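Local coordinates for protein computational Design of Enzyme (Synthetic construct, PDB 3TP4) that is a computationally designed protein, probably built on a glycosyl hydrolase family 26 TIM barrel to carry an activated serine-containing catalytic triad, at residues L44-T49 with T53-N58; G322-A327 with V332-D337. All coordinates share one frame; numbering follows the deposited sequence.

Contact 1 (44-49 with 53-58) comes first along the chain and closes before contact 2 (322-327 with 332-337) opens. Contact 1 joins the loop after strand 32-37 to the start of helix 55-60. Contact 2 lies within the loop between strand 318-321 and helix 340-348. Those two strands pair in the parallel barrel sheet, so residues far apart in sequence become neighbours. The centres of the contacts are about 10 Å apart. They meet where Asp55 OD2 probably accepts a hydrogen bond from Asn324 ND2 at 2.9 Å. Leu44 also packs on the 322-327 segment. Asp55 and Asn324 thus couple the two loops, close to residues that may form the designed Ser-His-Glu triad.

Contact 1 (L44-T49 with T53-N58); sequences LTTGPT and TSDVKN
Thr53 opens the contact by packing against Thr46. Its OG1 lies 3.6 Å from the methyl CG2 of Thr46, and the two side chains meet at a slant. A water spans the same gap, hydrogen-bonded to Thr53 OG1 and donating to Pro48 O. Ser54 turns its side chain away and N-caps helix 55-60. Its OG accepts from Val56 N and also bonds Thr39 OG1, while its backbone N rests on the Thr46 methyl.

Asp55 carries most of the polar grip. Its CG stands anti to the carbonyl carbon (chi1 -72°), which brings the carboxylate close to the backbone of Leu44 and Thr45. Leu44 N gives Asp55 OD2 a nearly straight bond of 2.7 Å on the syn lone pair. Asp55 OD1 takes two donors from one face of the carboxylate. Thr45 N reaches Asp55 OD1 at 2.8 Å. Thr45 OG1 donates to Asp55 OD1 at 2.7 Å, from above the plane. These three bonds limit rotation of the carboxylate, and Asn324 ND2 of another loop also bonds Asp55 OD2. One turn on, the Asn58 and Thr45 side chains run alongside each other, pointing opposite ways. Asn58 ND2 donates to Thr45 OG1 at 2.7 Å, almost within its amide plane. That hydroxyl both gives and receives.

The loop after strand 32-37 is thus tied to the first turn of helix 55-60. Val56 packs on Phe34 and His36 of that strand.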
loop_
_atom_site.group_PDB
_atom_site.type_symbol
_atom_site.label_atom_id
_atom_site.label_comp_id
_atom_site.label_asym_id
_atom_site.label_seq_id
_atom_site.Cartn_x
_atom_site.Cartn_y
_atom_site.Cartn_z
ATOM N N LEU A 44 24.279 -4.202 8.273
ATOM C CA LEU A 44 25.386 -3.913 9.182
ATOM C C LEU A 44 26.392 -5.050 9.205
ATOM O O LEU A 44 27.503 -4.880 9.693
ATOM C CB LEU A 44 24.899 -3.665 10.611
ATOM C CG LEU A 44 23.631 -2.840 10.814
ATOM C CD1 LEU A 44 23.610 -2.302 12.230
ATOM C CD2 LEU A 44 23.565 -1.709 9.818
ATOM N N THR A 45 26.013 -6.214 8.690
ATOM C CA THR A 45 26.909 -7.369 8.747
ATOM C C THR A 45 27.319 -7.822 7.357
ATOM O O THR A 45 28.072 -8.778 7.211
ATOM C CB THR A 45 26.255 -8.582 9.450
ATOM O OG1 THR A 45 25.256 -9.148 8.594
ATOM C CG2 THR A 45 25.631 -8.177 10.759
ATOM N N THR A 46 26.814 -7.138 6.336
ATOM C CA THR A 46 26.992 -7.581 4.957
ATOM C C THR A 46 28.201 -6.959 4.273
ATOM O O THR A 46 28.675 -7.468 3.258
ATOM C CB THR A 46 25.779 -7.198 4.110
ATOM O OG1 THR A 46 25.524 -5.801 4.287
ATOM C CG2 THR A 46 24.544 -8.001 4.544
ATOM N N GLY A 47 28.684 -5.846 4.814
ATOM C CA GLY A 47 29.596 -5.003 4.062
ATOM C C GLY A 47 28.837 -4.456 2.862
ATOM O O GLY A 47 27.609 -4.421 2.883
ATOM N N PRO A 48 29.557 -4.031 1.812
ATOM C CA PRO A 48 28.934 -3.508 0.590
ATOM C C PRO A 48 27.888 -4.463 0.020
ATOM O O PRO A 48 28.173 -5.643 -0.179
ATOM C CB PRO A 48 30.116 -3.392 -0.375
ATOM C CG PRO A 48 31.290 -3.164 0.513
ATOM C CD PRO A 48 31.031 -3.989 1.742
ATOM N N THR A 49 26.691 -3.949 -0.246
ATOM C CA THR A 49 25.580 -4.791 -0.682
ATOM C C THR A 49 25.501 -4.909 -2.203
ATOM O O THR A 49 25.969 -4.035 -2.922
ATOM C CB THR A 49 24.252 -4.243 -0.148
ATOM O OG1 THR A 49 24.072 -2.899 -0.614
ATOM C CG2 THR A 49 24.262 -4.246 1.375
ATOM N N THR A 53 22.875 -10.432 -0.369
ATOM C CA THR A 53 23.160 -10.743 1.028
ATOM C C THR A 53 22.317 -9.884 1.959
ATOM O O THR A 53 21.859 -8.817 1.562
ATOM C CB THR A 53 24.648 -10.542 1.368
ATOM O OG1 THR A 53 25.007 -9.170 1.139
ATOM C CG2 THR A 53 25.528 -11.464 0.512
ATOM N N SER A 54 22.137 -10.345 3.199
ATOM C CA SER A 54 21.223 -9.715 4.158
ATOM C C SER A 54 21.616 -9.989 5.613
ATOM O O SER A 54 22.039 -11.096 5.940
ATOM C CB SER A 54 19.808 -10.245 3.920
ATOM O OG SER A 54 18.926 -9.861 4.961
ATOM N N ASP A 55 21.463 -8.997 6.487
ATOM C CA ASP A 55 21.640 -9.222 7.922
ATOM C C ASP A 55 20.711 -10.329 8.424
ATOM O O ASP A 55 21.031 -11.032 9.376
ATOM C CB ASP A 55 21.326 -7.964 8.730
ATOM C CG ASP A 55 22.391 -6.891 8.588
ATOM O OD1 ASP A 55 23.466 -7.192 8.042
ATOM O OD2 ASP A 55 22.143 -5.752 9.029
ATOM N N VAL A 56 19.544 -10.447 7.804
ATOM C CA VAL A 56 18.571 -11.448 8.217
ATOM C C VAL A 56 19.110 -12.843 7.943
ATOM O O VAL A 56 18.999 -13.732 8.776
ATOM C CB VAL A 56 17.229 -11.278 7.495
ATOM C CG1 VAL A 56 16.293 -12.424 7.873
ATOM C CG2 VAL A 56 16.607 -9.946 7.853
ATOM N N LYS A 57 19.685 -13.026 6.763
ATOM C CA LYS A 57 20.326 -14.286 6.422
ATOM C C LYS A 57 21.490 -14.569 7.376
ATOM O O LYS A 57 21.629 -15.685 7.876
ATOM C CB LYS A 57 20.788 -14.250 4.956
ATOM C CG LYS A 57 21.733 -15.371 4.528
ATOM C CD LYS A 57 21.061 -16.743 4.587
ATOM C CE LYS A 57 22.014 -17.837 4.119
ATOM N NZ LYS A 57 21.381 -19.193 4.132
ATOM N N ASN A 58 22.316 -13.562 7.652
ATOM C CA ASN A 58 23.481 -13.784 8.519
ATOM C C ASN A 58 23.102 -14.108 9.958
ATOM O O ASN A 58 23.759 -14.917 10.606
ATOM C CB ASN A 58 24.464 -12.608 8.475
ATOM C CG ASN A 58 25.075 -12.409 7.092
ATOM O OD1 ASN A 58 25.029 -13.302 6.249
ATOM N ND2 ASN A 58 25.636 -11.232 6.853
HETATM O O HOH W 1 27.306 -8.436 -0.337
#

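Contact 2 (G322-A327 with V332-D337); sequences GENADA and VPVPGD
Asn324 holds its CG anti to the carbonyl carbon (chi1 -86°), with the amide turned by a chi2 of 24° to face the backbone of Val332. Both ends of this amide are used. Val332 N donates to Asn324 OD1 over 2.9 Å, nearly straight and on a lone pair in the carbonyl plane. Asn324 ND2 returns a bond of 2.9 Å to Val332 O, which lies 20° out of the amide plane. One side chain thus reads the N-H and the C=O of a single residue, so the amide stands in for a backbone partner. CB of Val332 sits 3.7 Å from ND2 of Asn324, and Val334 adds its CG1 methyl beside the same nitrogen.

OD1 also accepts from Phe331 N, and ND2 also bonds Asp55 OD2. With an alanine here, the N-H and C=O of Val332 would probably lose these partners, and Asp55 OD2 one of its donors.

Further on, a type II turn runs from Val334 to Asp337, and Asp337 OD2 accepts from Val334 N. Both segments belong to the loop joining strand 318-321 to helix 340-348. Val332 packs on Phe343 of that helix, on Phe34 and His36 of strand 32-37, and on Val56 of helix 55-60.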
loop_
_atom_site.group_PDB
_atom_site.type_symbol
_atom_site.label_atom_id
_atom_site.label_comp_id
_atom_site.label_asym_id
_atom_site.label_seq_id
_atom_site.Cartn_x
_atom_site.Cartn_y
_atom_site.Cartn_z
ATOM N N GLY A 322 11.682 -2.655 9.858
ATOM C CA GLY A 322 12.359 -1.584 9.147
ATOM C C GLY A 322 13.772 -1.838 8.644
ATOM O O GLY A 322 14.395 -2.867 8.927
ATOM N N GLU A 323 14.291 -0.860 7.909
ATOM C CA GLU A 323 15.591 -0.983 7.257
ATOM C C GLU A 323 16.769 -0.967 8.244
ATOM O O GLU A 323 16.761 -0.235 9.231
ATOM C CB GLU A 323 15.749 0.151 6.227
ATOM C CG GLU A 323 16.934 -0.014 5.279
ATOM C CD GLU A 323 16.848 0.931 4.082
ATOM O OE1 GLU A 323 16.194 1.986 4.212
ATOM O OE2 GLU A 323 17.418 0.614 3.014
ATOM N N ASN A 324 17.786 -1.773 7.966
ATOM C CA ASN A 324 18.998 -1.761 8.777
ATOM C C ASN A 324 20.035 -0.759 8.228
ATOM O O ASN A 324 20.970 -1.145 7.540
ATOM C CB ASN A 324 19.598 -3.165 8.852
ATOM C CG ASN A 324 18.991 -3.999 9.972
ATOM O OD1 ASN A 324 17.873 -3.748 10.409
ATOM N ND2 ASN A 324 19.743 -4.976 10.457
ATOM N N ALA A 325 19.850 0.522 8.528
ATOM C CA ALA A 325 20.680 1.566 7.926
ATOM C C ALA A 325 22.080 1.607 8.528
ATOM O O ALA A 325 23.072 1.507 7.809
ATOM C CB ALA A 325 20.009 2.919 8.052
ATOM N N ASP A 326 22.158 1.743 9.847
ATOM C CA ASP A 326 23.449 1.810 10.524
ATOM C C ASP A 326 23.327 1.436 11.999
ATOM O O ASP A 326 22.230 1.164 12.487
ATOM C CB ASP A 326 24.042 3.215 10.374
ATOM C CG ASP A 326 23.056 4.300 10.746
ATOM O OD1 ASP A 326 22.416 4.188 11.812
ATOM O OD2 ASP A 326 22.907 5.262 9.968
ATOM N N ALA A 327 24.454 1.442 12.704
ATOM C CA ALA A 327 24.488 1.032 14.106
ATOM C C ALA A 327 23.464 1.780 14.945
ATOM O O ALA A 327 22.839 1.208 15.843
ATOM C CB ALA A 327 25.891 1.218 14.691
ATOM N N VAL A 332 16.428 -4.971 12.574
ATOM C CA VAL A 332 16.792 -6.371 12.812
ATOM C C VAL A 332 18.095 -6.416 13.614
ATOM O O VAL A 332 19.111 -5.903 13.162
ATOM C CB VAL A 332 16.963 -7.146 11.489
ATOM C CG1 VAL A 332 17.626 -8.514 11.735
ATOM C CG2 VAL A 332 15.599 -7.303 10.760
ATOM N N PRO A 333 18.067 -7.027 14.810
ATOM C CA PRO A 333 19.274 -7.112 15.646
ATOM C C PRO A 333 20.430 -7.798 14.928
ATOM O O PRO A 333 20.211 -8.690 14.111
ATOM C CB PRO A 333 18.829 -7.975 16.835
ATOM C CG PRO A 333 17.350 -7.869 16.866
ATOM C CD PRO A 333 16.902 -7.678 15.439
ATOM N N VAL A 334 21.652 -7.375 15.240
ATOM C CA VAL A 334 22.855 -7.967 14.677
ATOM C C VAL A 334 23.780 -8.287 15.847
ATOM O O VAL A 334 23.472 -7.924 16.985
ATOM C CB VAL A 334 23.526 -7.027 13.643
ATOM C CG1 VAL A 334 22.566 -6.752 12.500
ATOM C CG2 VAL A 334 23.955 -5.720 14.292
ATOM N N PRO A 335 24.878 -9.017 15.594
ATOM C CA PRO A 335 25.713 -9.388 16.741
ATOM C C PRO A 335 26.105 -8.134 17.513
ATOM O O PRO A 335 26.430 -7.112 16.912
ATOM C CB PRO A 335 26.929 -10.040 16.085
ATOM C CG PRO A 335 26.389 -10.607 14.814
ATOM C CD PRO A 335 25.387 -9.587 14.335
ATOM N N GLY A 336 26.038 -8.199 18.833
ATOM C CA GLY A 336 26.312 -7.032 19.642
ATOM C C GLY A 336 25.054 -6.421 20.219
ATOM O O GLY A 336 25.124 -5.743 21.240
ATOM N N ASP A 337 23.910 -6.649 19.569
ATOM C CA ASP A 337 22.643 -6.116 20.054
ATOM C C ASP A 337 22.052 -7.014 21.113
ATOM O O ASP A 337 22.102 -8.239 20.995
ATOM C CB ASP A 337 21.625 -5.973 18.916
ATOM C CG ASP A 337 22.034 -4.935 17.895
ATOM O OD1 ASP A 337 22.901 -4.093 18.211
ATOM O OD2 ASP A 337 21.474 -4.962 16.778
#